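Local coordinates for protein Aac(6')-ib (Escherichia coli, PDB 2BUE) that probably transfers an acetyl group from acetyl-CoA to the 6'-amino group of aminoglycosides such as kanamycin, conferring resistance to these antibiotics, at residues W105-D118 with L143-D155. The protein carries 2 engineered substitutions. Numbering follows the deposited sequence.
Sequences WWEEETDPGVRGID and LFNDPEVTKIQTD. Engineered in segment 105-118: Trp105 (natural residue Arg). With CA (calcium ion), chain D; RIO (ribostamycin), chain C.
Strands 114-121 and 151-154 pair in parallel at the centre of the GNAT sheet, the two strands of a beta-alpha-beta unit whose crossover helix is 131-144. The ladder runs from Arg115 N to Lys151 O, from Gln153 N to Arg115 O (2.8 Å), and from Ile117 N to Gln153 O. At its upstream end Thr150 N donates to Gly113 O, and Thr150 OG1 reaches Asp111 OD2 at 2.7 Å, from above the carboxylate plane.

On the helix side, Ile117 CG2 presses on Leu143 CD1 at 3.4 Å, tight for two carbons, and Val149 CG2 lies over one face of the Arg115 guanidinium. Two waters link that group to Asp146.

On the other face, Gln153 extends beyond CG and sets its NE2 over the centre of the Trp106 ring, 3.2 Å from CE2, with amide and ring planes 70° apart. Tyr96 OH bonds Gln153 NE2 and Tyr187 OH bonds OE1, fixing the amide's rotation. Trp105, an engineered residue, sets CE3 over the rim of the opposite face and lays its own ring against ribostamycin C6.

Just past the paired part, Asp118 OD1 and Asp155 OD1 come within 3.6 Å, close for two carboxylates; ribostamycin N2 bridges them, donating to both at 2.8 Å. Asp118 OD1 also accepts from ribostamycin N3, so two carboxylates face the aminoglycoside's amino groups.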
ATOM      1  N   TRP A 105     -12.007   9.365   5.872  1.00 14.40           N
ATOM      2  CA  TRP A 105     -11.291   8.086   5.872  1.00 13.14           C
ATOM      3  C   TRP A 105     -11.299   7.421   7.249  1.00 12.59           C
ATOM      4  O   TRP A 105     -10.925   8.053   8.249  1.00 11.68           O
ATOM      5  CB  TRP A 105      -9.841   8.280   5.412  1.00 12.72           C
ATOM      6  CG  TRP A 105      -9.709   8.577   3.961  1.00 11.20           C
ATOM      7  CD1 TRP A 105      -9.511   9.806   3.377  1.00 12.37           C
ATOM      8  CD2 TRP A 105      -9.722   7.621   2.902  1.00 11.47           C
ATOM      9  NE1 TRP A 105      -9.406   9.665   2.005  1.00 13.85           N
ATOM     10  CE2 TRP A 105      -9.568   8.338   1.682  1.00 10.36           C
ATOM     11  CE3 TRP A 105      -9.906   6.228   2.858  1.00  9.61           C
ATOM     12  CZ2 TRP A 105      -9.557   7.697   0.422  1.00 13.45           C
ATOM     13  CZ3 TRP A 105      -9.883   5.588   1.614  1.00 10.34           C
ATOM     14  CH2 TRP A 105      -9.715   6.321   0.412  1.00 11.31           C
ATOM     15  N   TRP A 106     -11.727   6.154   7.283  1.00 11.95           N
ATOM     16  CA  TRP A 106     -11.658   5.296   8.478  1.00 12.13           C
ATOM     17  C   TRP A 106     -12.276   5.954   9.703  1.00 13.38           C
ATOM     18  O   TRP A 106     -11.732   5.871  10.801  1.00 13.45           O
ATOM     19  CB  TRP A 106     -10.197   4.794   8.730  1.00 11.01           C
ATOM     20  CG  TRP A 106      -9.616   4.396   7.404  1.00 10.59           C
ATOM     21  CD1 TRP A 106      -8.540   4.952   6.771  1.00  9.60           C
ATOM     22  CD2 TRP A 106     -10.170   3.437   6.488  1.00 11.35           C
ATOM     23  NE1 TRP A 106      -8.367   4.384   5.528  1.00  9.29           N
ATOM     24  CE2 TRP A 106      -9.352   3.452   5.323  1.00  9.58           C
ATOM     25  CE3 TRP A 106     -11.256   2.551   6.547  1.00 11.72           C
ATOM     26  CZ2 TRP A 106      -9.608   2.633   4.212  1.00 10.75           C
ATOM     27  CZ3 TRP A 106     -11.527   1.734   5.424  1.00 10.39           C
ATOM     28  CH2 TRP A 106     -10.687   1.769   4.283  1.00 11.45           C
ATOM     29  N   GLU A 107     -13.443   6.568   9.510  0.50 13.84           N
ATOM     30  CA  GLU A 107     -14.090   7.341  10.582  0.50 15.58           C
ATOM     31  C   GLU A 107     -14.661   6.500  11.732  0.50 15.62           C
ATOM     32  O   GLU A 107     -14.963   7.038  12.816  0.50 16.26           O
ATOM     33  CB  GLU A 107     -15.165   8.263   9.996  0.50 15.13           C
ATOM     34  CG  GLU A 107     -14.598   9.371   9.118  0.50 16.79           C
ATOM     35  CD  GLU A 107     -15.648  10.355   8.653  0.50 17.67           C
ATOM     36  OE1 GLU A 107     -16.829   9.964   8.545  0.50 19.37           O
ATOM     37  OE2 GLU A 107     -15.276  11.517   8.382  0.50 21.04           O
ATOM     38  N   GLU A 108     -14.818   5.196  11.507  1.00 15.33           N
ATOM     39  CA  GLU A 108     -15.262   4.267  12.580  1.00 16.52           C
ATOM     40  C   GLU A 108     -14.102   3.628  13.331  1.00 15.38           C
ATOM     41  O   GLU A 108     -14.318   2.898  14.311  1.00 14.97           O
ATOM     42  CB  GLU A 108     -16.163   3.138  12.052  1.00 18.02           C
ATOM     43  CG  GLU A 108     -17.283   3.559  11.092  1.00 24.36           C
ATOM     44  CD  GLU A 108     -18.000   4.831  11.498  1.00 30.96           C
ATOM     45  OE1 GLU A 108     -18.400   4.962  12.684  1.00 35.76           O
ATOM     46  OE2 GLU A 108     -18.178   5.708  10.612  1.00 35.14           O
ATOM     47  N   GLU A 109     -12.873   3.867  12.861  1.00 13.71           N
ATOM     48  CA  GLU A 109     -11.724   3.261  13.532  1.00 13.22           C
ATOM     49  C   GLU A 109     -11.556   3.818  14.957  1.00 12.90           C
ATOM     50  O   GLU A 109     -11.823   5.003  15.202  1.00 14.01           O
ATOM     51  CB  GLU A 109     -10.441   3.455  12.718  1.00 11.45           C
ATOM     52  CG  GLU A 109      -9.231   2.708  13.307  1.00 13.15           C
ATOM     53  CD  GLU A 109      -9.467   1.212  13.438  1.00 12.61           C
ATOM     54  OE1 GLU A 109      -9.421   0.526  12.400  1.00 11.90           O
ATOM     55  OE2 GLU A 109      -9.655   0.716  14.573  1.00 11.08           O
ATOM     56  N   THR A 110     -11.155   2.944  15.878  1.00 13.90           N
ATOM     57  CA  THR A 110     -10.882   3.339  17.260  1.00 14.72           C
ATOM     58  C   THR A 110      -9.494   2.903  17.742  1.00 14.78           C
ATOM     59  O   THR A 110      -9.005   3.400  18.776  1.00 14.72           O
ATOM     60  CB  THR A 110     -11.956   2.751  18.227  1.00 15.60           C
ATOM     61  OG1 THR A 110     -11.855   1.330  18.248  1.00 16.57           O
ATOM     62  CG2 THR A 110     -13.361   3.134  17.756  1.00 18.26           C
ATOM     63  N   ASP A 111      -8.850   2.005  16.995  1.00 12.86           N
ATOM     64  CA  ASP A 111      -7.586   1.401  17.431  1.00 12.27           C
ATOM     65  C   ASP A 111      -6.402   2.108  16.750  1.00 12.70           C
ATOM     66  O   ASP A 111      -6.241   1.998  15.551  1.00 11.78           O
ATOM     67  CB  ASP A 111      -7.604  -0.101  17.110  1.00 12.38           C
ATOM     68  CG  ASP A 111      -6.303  -0.821  17.492  1.00 12.26           C
ATOM     69  OD1 ASP A 111      -5.349  -0.187  18.028  1.00 12.01           O
ATOM     70  OD2 ASP A 111      -6.246  -2.055  17.292  1.00 13.43           O
ATOM     71  N   PRO A 112      -5.563   2.831  17.522  1.00 12.86           N
ATOM     72  CA  PRO A 112      -4.473   3.572  16.874  1.00 12.71           C
ATOM     73  C   PRO A 112      -3.363   2.647  16.326  1.00 11.55           C
ATOM     74  O   PRO A 112      -2.444   3.132  15.640  1.00 13.01           O
ATOM     75  CB  PRO A 112      -3.917   4.439  18.018  1.00 13.32           C
ATOM     76  CG  PRO A 112      -4.145   3.644  19.224  1.00 13.72           C
ATOM     77  CD  PRO A 112      -5.513   2.962  18.992  1.00 13.53           C
ATOM     78  N   GLY A 113      -3.448   1.348  16.640  1.00 10.84           N
ATOM     79  CA  GLY A 113      -2.493   0.333  16.175  1.00 10.63           C
ATOM     80  C   GLY A 113      -2.768  -0.190  14.767  1.00 10.13           C
ATOM     81  O   GLY A 113      -1.961  -0.943  14.198  1.00 10.45           O
ATOM     82  N   VAL A 114      -3.926   0.184  14.215  1.00  9.96           N
ATOM     83  CA  VAL A 114      -4.299  -0.284  12.882  1.00  9.35           C
ATOM     84  C   VAL A 114      -3.509   0.497  11.807  1.00  9.57           C
ATOM     85  O   VAL A 114      -3.456   1.736  11.844  1.00  9.95           O
ATOM     86  CB  VAL A 114      -5.831  -0.182  12.645  1.00 10.00           C
ATOM     87  CG1 VAL A 114      -6.168  -0.617  11.217  1.00 10.39           C
ATOM     88  CG2 VAL A 114      -6.581  -1.050  13.670  1.00  9.80           C
ATOM     89  N   ARG A 115      -2.872  -0.229  10.883  1.00  9.13           N
ATOM     90  CA  ARG A 115      -2.114   0.383   9.783  1.00  8.39           C
ATOM     91  C   ARG A 115      -2.714  -0.093   8.473  1.00  9.27           C
ATOM     92  O   ARG A 115      -3.077  -1.263   8.375  1.00  9.74           O
ATOM     93  CB  ARG A 115      -0.648  -0.044   9.787  1.00  9.19           C
ATOM     94  CG  ARG A 115       0.082   0.298  11.072  1.00  8.13           C
ATOM     95  CD  ARG A 115       0.482   1.788  11.090  1.00  9.42           C
ATOM     96  NE  ARG A 115       1.066   2.122  12.394  1.00  8.45           N
ATOM     97  CZ  ARG A 115       0.348   2.447  13.466  1.00 11.85           C
ATOM     98  NH1 ARG A 115      -0.987   2.490  13.411  1.00 10.26           N
ATOM     99  NH2 ARG A 115       0.961   2.721  14.609  1.00 11.41           N
ATOM    100  N   GLY A 116      -2.833   0.804   7.495  1.00  8.46           N
ATOM    101  CA  GLY A 116      -3.264   0.358   6.174  1.00  8.73           C
ATOM    102  C   GLY A 116      -2.107   0.453   5.202  1.00  8.81           C
ATOM    103  O   GLY A 116      -1.114   1.143   5.465  1.00  8.40           O
ATOM    104  N   ILE A 117      -2.241  -0.222   4.074  1.00  8.00           N
ATOM    105  CA  ILE A 117      -1.216  -0.188   3.035  1.00  8.11           C
ATOM    106  C   ILE A 117      -1.835   0.013   1.647  1.00  8.55           C
ATOM    107  O   ILE A 117      -3.004  -0.370   1.405  1.00  8.13           O
ATOM    108  CB  ILE A 117      -0.354  -1.464   3.042  1.00  8.61           C
ATOM    109  CG1 ILE A 117      -1.230  -2.722   2.842  1.00  8.99           C
ATOM    110  CG2 ILE A 117       0.425  -1.576   4.382  1.00  8.96           C
ATOM    111  CD1 ILE A 117      -0.408  -4.023   2.576  1.00  9.05           C
ATOM    112  N   ASP A 118      -1.020   0.573   0.761  1.00  9.01           N
ATOM    113  CA  ASP A 118      -1.353   0.685  -0.682  1.00  8.34           C
ATOM    114  C   ASP A 118      -0.040   0.476  -1.409  1.00  9.07           C
ATOM    115  O   ASP A 118       1.024   0.802  -0.877  1.00  8.86           O
ATOM    116  CB  ASP A 118      -1.880   2.078  -1.018  1.00  9.00           C
ATOM    117  CG  ASP A 118      -3.087   2.473  -0.184  1.00  9.34           C
ATOM    118  OD1 ASP A 118      -4.191   1.970  -0.459  1.00  9.87           O
ATOM    119  OD2 ASP A 118      -2.905   3.290   0.733  1.00  9.68           O
ATOM    120  N   LEU A 143       5.683  -3.801   9.100  1.00  8.05           N
ATOM    121  CA  LEU A 143       4.710  -3.199   9.985  1.00  8.57           C
ATOM    122  C   LEU A 143       4.564  -3.945  11.320  1.00  8.34           C
ATOM    123  O   LEU A 143       4.501  -3.306  12.370  1.00  9.73           O
ATOM    124  CB  LEU A 143       3.360  -3.012   9.267  1.00  8.40           C
ATOM    125  CG  LEU A 143       3.403  -1.965   8.143  1.00  7.37           C
ATOM    126  CD1 LEU A 143       2.109  -2.029   7.281  1.00  8.97           C
ATOM    127  CD2 LEU A 143       3.601  -0.546   8.689  1.00 10.44           C
ATOM    128  N   PHE A 144       4.503  -5.279  11.288  1.00  8.53           N
ATOM    129  CA  PHE A 144       4.388  -6.026  12.544  1.00  9.20           C
ATOM    130  C   PHE A 144       5.687  -5.970  13.380  1.00  9.78           C
ATOM    131  O   PHE A 144       5.683  -6.295  14.558  1.00 10.53           O
ATOM    132  CB  PHE A 144       3.920  -7.457  12.301  1.00  9.99           C
ATOM    133  CG  PHE A 144       2.442  -7.562  11.969  1.00  8.17           C
ATOM    134  CD1 PHE A 144       1.488  -6.890  12.753  1.00 11.12           C
ATOM    135  CD2 PHE A 144       2.001  -8.383  10.921  1.00 11.26           C
ATOM    136  CE1 PHE A 144       0.104  -7.014  12.481  1.00 10.50           C
ATOM    137  CE2 PHE A 144       0.623  -8.504  10.620  1.00 10.29           C
ATOM    138  CZ  PHE A 144      -0.313  -7.827  11.391  1.00 10.53           C
ATOM    139  N   ASN A 145       6.780  -5.542  12.770  1.00 10.27           N
ATOM    140  CA  ASN A 145       8.008  -5.319  13.563  1.00  9.74           C
ATOM    141  C   ASN A 145       7.956  -4.022  14.365  1.00 10.61           C
ATOM    142  O   ASN A 145       8.864  -3.701  15.159  1.00 10.73           O
ATOM    143  CB  ASN A 145       9.243  -5.381  12.659  1.00 10.46           C
ATOM    144  CG  ASN A 145       9.691  -6.807  12.412  1.00 11.15           C
ATOM    145  OD1 ASN A 145       9.418  -7.693  13.238  1.00 13.49           O
ATOM    146  ND2 ASN A 145      10.387  -7.048  11.280  1.00 11.44           N
ATOM    147  N   ASP A 146       6.874  -3.272  14.179  1.00  9.72           N
ATOM    148  CA  ASP A 146       6.519  -2.247  15.145  1.00 10.39           C
ATOM    149  C   ASP A 146       5.552  -2.870  16.149  1.00 11.28           C
ATOM    150  O   ASP A 146       4.397  -3.174  15.785  1.00  9.87           O
ATOM    151  CB  ASP A 146       5.864  -1.045  14.431  1.00 10.40           C
ATOM    152  CG  ASP A 146       5.432   0.052  15.403  1.00 11.50           C
ATOM    153  OD1 ASP A 146       5.530  -0.131  16.629  1.00 11.72           O
ATOM    154  OD2 ASP A 146       4.972   1.109  14.929  1.00 13.15           O
ATOM    155  N   PRO A 147       5.998  -3.082  17.417  1.00 11.65           N
ATOM    156  CA  PRO A 147       5.114  -3.802  18.369  1.00 11.95           C
ATOM    157  C   PRO A 147       3.789  -3.100  18.686  1.00 11.61           C
ATOM    158  O   PRO A 147       2.857  -3.751  19.205  1.00 12.04           O
ATOM    159  CB  PRO A 147       5.984  -3.954  19.638  1.00 12.73           C
ATOM    160  CG  PRO A 147       7.020  -2.900  19.489  1.00 12.81           C
ATOM    161  CD  PRO A 147       7.290  -2.713  18.037  1.00 12.52           C
ATOM    162  N   GLU A 148       3.677  -1.814  18.344  1.00 10.40           N
ATOM    163  CA  GLU A 148       2.444  -1.075  18.572  1.00 10.97           C
ATOM    164  C   GLU A 148       1.339  -1.437  17.555  1.00 10.52           C
ATOM    165  O   GLU A 148       0.165  -1.125  17.762  1.00 11.25           O
ATOM    166  CB  GLU A 148       2.730   0.406  18.494  1.00 12.02           C
ATOM    167  CG  GLU A 148       3.569   0.904  19.639  1.00 14.09           C
ATOM    168  CD  GLU A 148       3.697   2.402  19.587  1.00 18.16           C
ATOM    169  OE1 GLU A 148       2.735   3.069  19.165  1.00 23.65           O
ATOM    170  OE2 GLU A 148       4.755   2.909  19.937  1.00 16.05           O
ATOM    171  N   VAL A 149       1.750  -2.049  16.454  1.00 10.10           N
ATOM    172  CA  VAL A 149       0.812  -2.332  15.347  1.00  9.63           C
ATOM    173  C   VAL A 149       0.001  -3.591  15.663  1.00  9.54           C
ATOM    174  O   VAL A 149       0.559  -4.624  16.027  1.00 10.79           O
ATOM    175  CB  VAL A 149       1.590  -2.487  14.030  1.00  8.67           C
ATOM    176  CG1 VAL A 149       0.647  -3.033  12.933  1.00 10.86           C
ATOM    177  CG2 VAL A 149       2.229  -1.148  13.630  1.00  9.11           C
ATOM    178  N   THR A 150      -1.319  -3.508  15.501  1.00  9.43           N
ATOM    179  CA  THR A 150      -2.224  -4.591  15.934  1.00  9.95           C
ATOM    180  C   THR A 150      -2.837  -5.374  14.772  1.00  9.69           C
ATOM    181  O   THR A 150      -3.158  -6.565  14.889  1.00  9.36           O
ATOM    182  CB  THR A 150      -3.387  -4.004  16.736  1.00 10.33           C
ATOM    183  OG1 THR A 150      -3.993  -2.930  15.991  1.00 11.83           O
ATOM    184  CG2 THR A 150      -2.869  -3.476  18.101  1.00 11.23           C
ATOM    185  N   LYS A 151      -2.977  -4.684  13.647  1.00  8.95           N
ATOM    186  CA  LYS A 151      -3.719  -5.239  12.508  1.00  9.21           C
ATOM    187  C   LYS A 151      -3.375  -4.410  11.285  1.00  8.78           C
ATOM    188  O   LYS A 151      -3.171  -3.198  11.419  1.00 10.20           O
ATOM    189  CB  LYS A 151      -5.228  -5.087  12.788  1.00  9.30           C
ATOM    190  CG  LYS A 151      -6.115  -5.649  11.673  1.00 11.58           C
ATOM    191  CD  LYS A 151      -7.567  -5.704  12.151  1.00 12.01           C
ATOM    192  CE  LYS A 151      -8.209  -4.328  12.182  1.00 13.85           C
ATOM    193  NZ  LYS A 151      -9.595  -4.349  12.838  1.00 16.18           N
ATOM    194  N   ILE A 152      -3.247  -5.065  10.131  1.00  8.78           N
ATOM    195  CA  ILE A 152      -3.044  -4.315   8.893  0.50  8.60           C
ATOM    196  C   ILE A 152      -4.307  -4.434   8.072  1.00  8.92           C
ATOM    197  O   ILE A 152      -4.959  -5.477   8.080  1.00  8.90           O
ATOM    198  CB  ILE A 152      -1.811  -4.791   8.120  0.50  8.98           C
ATOM    199  CG1 ILE A 152      -0.588  -4.813   9.057  0.50 10.51           C
ATOM    200  CG2 ILE A 152      -1.545  -3.893   6.905  0.50  9.26           C
ATOM    201  CD1 ILE A 152       0.582  -5.574   8.498  0.50 10.74           C
ATOM    202  N   GLN A 153      -4.668  -3.329   7.415  1.00  8.72           N
ATOM    203  CA  GLN A 153      -5.851  -3.309   6.537  1.00  8.70           C
ATOM    204  C   GLN A 153      -5.447  -2.902   5.139  1.00  8.80           C
ATOM    205  O   GLN A 153      -4.390  -2.264   4.919  1.00  8.26           O
ATOM    206  CB  GLN A 153      -6.928  -2.347   7.056  1.00  8.87           C
ATOM    207  CG  GLN A 153      -6.470  -0.872   6.969  1.00  7.95           C
ATOM    208  CD  GLN A 153      -7.526   0.110   7.452  1.00  9.45           C
ATOM    209  OE1 GLN A 153      -8.225  -0.127   8.449  1.00 10.22           O
ATOM    210  NE2 GLN A 153      -7.611   1.246   6.771  1.00  9.76           N
ATOM    211  N   THR A 154      -6.290  -3.250   4.172  1.00  8.91           N
ATOM    212  CA  THR A 154      -6.164  -2.657   2.836  1.00 10.29           C
ATOM    213  C   THR A 154      -7.574  -2.579   2.230  1.00 10.35           C
ATOM    214  O   THR A 154      -8.484  -3.221   2.749  1.00 10.57           O
ATOM    215  CB  THR A 154      -5.184  -3.416   1.936  1.00 11.89           C
ATOM    216  OG1 THR A 154      -4.874  -2.618   0.768  1.00 15.75           O
ATOM    217  CG2 THR A 154      -5.736  -4.778   1.553  1.00 11.81           C
ATOM    218  N   ASP A 155      -7.719  -1.798   1.167  1.00  9.32           N
ATOM    219  CA  ASP A 155      -9.051  -1.416   0.685  1.00  9.60           C
ATOM    220  C   ASP A 155      -9.113  -1.337  -0.854  1.00  9.58           C
ATOM    221  O   ASP A 155      -9.470  -0.283  -1.402  1.00  9.84           O
ATOM    222  CB  ASP A 155      -9.506  -0.106   1.343  1.00  9.28           C
ATOM    223  CG  ASP A 155      -8.684   1.118   0.882  1.00 10.44           C
ATOM    224  OD1 ASP A 155      -7.502   0.936   0.504  1.00 11.94           O
ATOM    225  OD2 ASP A 155      -9.252   2.233   0.857  1.00 13.41           O
TER
HETATM  226 CA    CA D1202       6.995   2.857  19.629  1.00 13.25          CA
HETATM  227  O1  RIO C1201      -1.679   8.108  -2.565  1.00 28.45           O
HETATM  228  C1  RIO C1201      -1.166   9.084  -1.646  1.00 26.97           C
HETATM  229  C2  RIO C1201      -2.285  10.082  -1.325  1.00 26.43           C
HETATM  230  O2  RIO C1201      -3.589   9.471  -1.407  1.00 23.57           O
HETATM  231  C3  RIO C1201      -3.973   8.984  -0.111  1.00 21.54           C
HETATM  232  O3  RIO C1201      -3.894   7.545  -0.064  1.00 12.35           O
HETATM  233  C4  RIO C1201      -5.153   6.893   0.369  1.00 12.01           C
HETATM  234  C5  RIO C1201      -5.246   6.786   1.919  1.00 11.32           C
HETATM  235  O4  RIO C1201      -5.264   8.076   2.504  1.00 12.18           O
HETATM  236  C6  RIO C1201      -6.456   5.976   2.418  1.00  9.19           C
HETATM  237  N1  RIO C1201      -6.337   5.793   3.894  1.00  9.78           N
HETATM  238  C7  RIO C1201      -6.491   4.583   1.733  1.00 10.47           C
HETATM  239  C8  RIO C1201      -6.509   4.742   0.198  1.00  9.08           C
HETATM  240  N2  RIO C1201      -6.624   3.389  -0.416  1.00  9.05           N
HETATM  241  C9  RIO C1201      -5.224   5.489  -0.300  1.00 10.33           C
HETATM  242  O5  RIO C1201      -5.436   5.697  -1.727  1.00  9.72           O
HETATM  243  C10 RIO C1201      -4.262   5.497  -2.516  1.00 11.28           C
HETATM  244  O6  RIO C1201      -4.103   4.140  -2.851  1.00 12.89           O
HETATM  245  C11 RIO C1201      -5.094   3.584  -3.787  1.00 14.40           C
HETATM  246  C12 RIO C1201      -4.610   2.153  -4.122  1.00 13.70           C
HETATM  247  N3  RIO C1201      -4.920   1.233  -3.017  1.00 14.04           N
HETATM  248  C13 RIO C1201      -5.197   4.450  -5.079  1.00 15.01           C
HETATM  249  O7  RIO C1201      -6.301   3.943  -5.866  1.00 15.24           O
HETATM  250  C14 RIO C1201      -5.435   5.934  -4.707  1.00 13.41           C
HETATM  251  O8  RIO C1201      -5.568   6.788  -5.879  1.00 16.95           O
HETATM  252  C15 RIO C1201      -4.339   6.439  -3.754  1.00 11.63           C
HETATM  253  N4  RIO C1201      -4.565   7.821  -3.330  1.00 13.16           N
HETATM  254  C16 RIO C1201      -3.035   9.694   0.900  1.00 25.05           C
HETATM  255  O9  RIO C1201      -3.865  10.477   1.744  1.00 27.78           O
HETATM  256  C17 RIO C1201      -2.235  10.701   0.054  1.00 28.15           C
HETATM  257  O10 RIO C1201      -2.994  11.941   0.011  1.00 31.26           O
HETATM  258  O   HOH W   1      -9.867   1.461   9.891  1.00  9.68           O
HETATM  259  O   HOH W   2     -10.495  -1.794  11.819  1.00 14.99           O
HETATM  260  O   HOH W   3     -10.195  -1.951  15.001  1.00 18.56           O
HETATM  261  O   HOH W   4       3.892   1.823  12.428  1.00 13.55           O
HETATM  262  O   HOH W   5       3.333   2.875  15.870  1.00 16.09           O
HETATM  263  O   HOH W   6      -5.534   0.723   2.267  1.00  9.97           O
HETATM  264  O   HOH W   7       6.574   2.478  17.277  1.00 14.94           O
HETATM  265  O   HOH W   8       7.124   4.523  21.362  1.00 22.21           O
HETATM  266  O   HOH W   9       7.152   2.086  21.989  1.00 35.13           O